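Local coordinates for protein KLLA0E08119p (Kluyveromyces lactis, PDB 3VA7) that probably carboxylates urea at the expense of ATP through a biotin carrier, this chain being the urea carboxylase part of a longer bifunctional enzyme, at residues 453-458 with 469-474. Numbering follows the deposited sequence.
Sequences ASSKMF and DSFDYK
The nearest CA atoms across the contact, those of M457 and F471, lie 9.6 Å apart, a spacing bridged by side chains alone. Segment 453-458 spans the turn between helix 446-454 and helix 456-460, with S455, its backbone extended, at the N-cap of the second. Segment 469-474 includes the irregular chain that leads on to strand 477-480.

F471 carries the contact, with its CA-CB bond directed toward the corner. With CG anti to the backbone N (chi1 -180°), the ring reaches across the gap and presents CE1 to both partners. S455 CB lies 4.1 Å from F471 CE1, near the ring plane, in van der Waals contact with the ring edge. The methyl CE of M457 approaches the same F471 CE1 obliquely, at 4.4 Å, a loose apolar contact. Beyond these two partners, the F471 side chain also touches S451 and I452 of helix 446-454, so the ring touches residues of both helices at the corner, while M457 rests additionally on V463, V467 and L259.

S455 divides its roles by atom. Its chi1 of 57° turns OG back over the backbone toward the start of the helix, where it accepts the N-H of F458 as an N-cap (F458 N to S455 OG 3.1 Å, 165° at the hydrogen). The same hydroxyl is hydrogen-bonded to I452 O, linking the end of one helix to the start of the next.

Only 85 Å² is buried, summed over both sides. The chemistry therefore implies a small, surface-lying van der Waals contact between the loop leading to strand 477-480 and a corner whose polar hydroxyl is already engaged internally.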
loop_
_atom_site.group_PDB
_atom_site.type_symbol
_atom_site.label_atom_id
_atom_site.label_comp_id
_atom_site.label_asym_id
_atom_site.label_seq_id
_atom_site.Cartn_x
_atom_site.Cartn_y
_atom_site.Cartn_z
ATOM N N ALA A 453 6.044 1.642 30.025
ATOM C CA ALA A 453 6.449 0.303 30.507
ATOM C C ALA A 453 7.925 0.238 30.906
ATOM O O ALA A 453 8.335 -0.598 31.700
ATOM C CB ALA A 453 6.160 -0.746 29.452
ATOM N N SER A 454 8.717 1.131 30.338
ATOM C CA SER A 454 10.181 1.125 30.531
ATOM C C SER A 454 10.704 2.038 31.599
ATOM O O SER A 454 11.864 1.928 31.966
ATOM C CB SER A 454 10.874 1.572 29.258
ATOM O OG SER A 454 11.187 0.396 28.597
ATOM N N SER A 455 9.865 2.987 32.009
ATOM C CA SER A 455 10.288 4.088 32.846
ATOM C C SER A 455 10.796 3.615 34.206
ATOM O O SER A 455 10.508 2.485 34.647
ATOM C CB SER A 455 9.154 5.103 32.988
ATOM O OG SER A 455 8.005 4.482 33.515
ATOM N N LYS A 456 11.584 4.478 34.848
ATOM C CA LYS A 456 12.053 4.233 36.200
ATOM C C LYS A 456 10.796 4.353 37.074
ATOM O O LYS A 456 10.534 3.487 37.931
ATOM C CB LYS A 456 13.145 5.262 36.567
ATOM C CG LYS A 456 13.845 5.114 37.951
ATOM C CD LYS A 456 15.052 4.156 37.888
ATOM C CE LYS A 456 16.307 4.790 38.570
ATOM N NZ LYS A 456 17.463 3.827 38.626
ATOM N N MET A 457 9.994 5.392 36.799
ATOM C CA MET A 457 8.698 5.574 37.442
ATOM C C MET A 457 7.941 4.262 37.564
ATOM O O MET A 457 7.776 3.729 38.665
ATOM C CB MET A 457 7.858 6.578 36.669
ATOM C CG MET A 457 6.487 6.888 37.315
ATOM S SD MET A 457 5.125 5.817 36.810
ATOM C CE MET A 457 4.957 6.213 35.054
ATOM N N PHE A 458 7.507 3.713 36.440
ATOM C CA PHE A 458 6.687 2.535 36.520
ATOM C C PHE A 458 7.350 1.464 37.352
ATOM O O PHE A 458 6.684 0.834 38.138
ATOM C CB PHE A 458 6.320 1.996 35.145
ATOM C CG PHE A 458 5.305 0.886 35.181
ATOM C CD1 PHE A 458 5.533 -0.301 34.493
ATOM C CD2 PHE A 458 4.121 1.027 35.900
ATOM C CE1 PHE A 458 4.603 -1.316 34.511
ATOM C CE2 PHE A 458 3.177 0.019 35.936
ATOM C CZ PHE A 458 3.411 -1.148 35.248
ATOM N N ASP A 469 -0.015 12.548 33.148
ATOM C CA ASP A 469 -0.328 13.927 32.743
ATOM C C ASP A 469 0.883 14.876 32.657
ATOM O O ASP A 469 0.839 15.906 31.962
ATOM C CB ASP A 469 -1.453 14.509 33.598
ATOM C CG ASP A 469 -2.810 14.214 33.013
ATOM O OD1 ASP A 469 -3.621 13.564 33.690
ATOM O OD2 ASP A 469 -3.061 14.598 31.846
ATOM N N SER A 470 1.952 14.518 33.360
ATOM C CA SER A 470 3.234 15.228 33.264
ATOM C C SER A 470 4.380 14.240 32.909
ATOM O O SER A 470 5.474 14.256 33.504
ATOM C CB SER A 470 3.526 16.042 34.554
ATOM O OG SER A 470 3.380 15.263 35.737
ATOM N N PHE A 471 4.113 13.362 31.943
ATOM C CA PHE A 471 5.084 12.342 31.604
ATOM C C PHE A 471 5.906 12.831 30.425
ATOM O O PHE A 471 5.356 13.282 29.387
ATOM C CB PHE A 471 4.404 11.016 31.290
ATOM C CG PHE A 471 5.361 9.918 30.932
ATOM C CD1 PHE A 471 6.010 9.194 31.924
ATOM C CD2 PHE A 471 5.602 9.602 29.597
ATOM C CE1 PHE A 471 6.895 8.179 31.603
ATOM C CE2 PHE A 471 6.485 8.595 29.266
ATOM C CZ PHE A 471 7.142 7.878 30.280
ATOM N N ASP A 472 7.228 12.758 30.598
ATOM C CA ASP A 472 8.134 13.232 29.554
ATOM C C ASP A 472 8.229 12.196 28.430
ATOM O O ASP A 472 8.997 11.204 28.545
ATOM C CB ASP A 472 9.525 13.618 30.101
ATOM C CG ASP A 472 10.187 14.742 29.277
ATOM O OD1 ASP A 472 11.407 15.006 29.478
ATOM O OD2 ASP A 472 9.481 15.358 28.426
ATOM N N TYR A 473 7.436 12.418 27.368
ATOM C CA TYR A 473 7.481 11.527 26.208
ATOM C C TYR A 473 8.207 12.141 25.017
ATOM O O TYR A 473 7.710 13.118 24.408
ATOM C CB TYR A 473 6.082 10.996 25.792
ATOM C CG TYR A 473 6.120 10.201 24.487
ATOM C CD1 TYR A 473 6.876 9.045 24.375
ATOM C CD2 TYR A 473 5.424 10.637 23.365
ATOM C CE1 TYR A 473 6.943 8.342 23.174
ATOM C CE2 TYR A 473 5.469 9.933 22.165
ATOM C CZ TYR A 473 6.240 8.788 22.068
ATOM O OH TYR A 473 6.297 8.096 20.869
ATOM N N LYS A 474 9.367 11.543 24.686
ATOM C CA LYS A 474 10.147 11.920 23.474
ATOM C C LYS A 474 10.384 10.777 22.478
ATOM O O LYS A 474 11.159 9.851 22.752
ATOM C CB LYS A 474 11.468 12.677 23.795
ATOM C CG LYS A 474 12.456 11.984 24.788
ATOM C CD LYS A 474 12.183 12.396 26.264
ATOM C CE LYS A 474 13.340 12.033 27.233
ATOM N NZ LYS A 474 12.877 12.113 28.675
#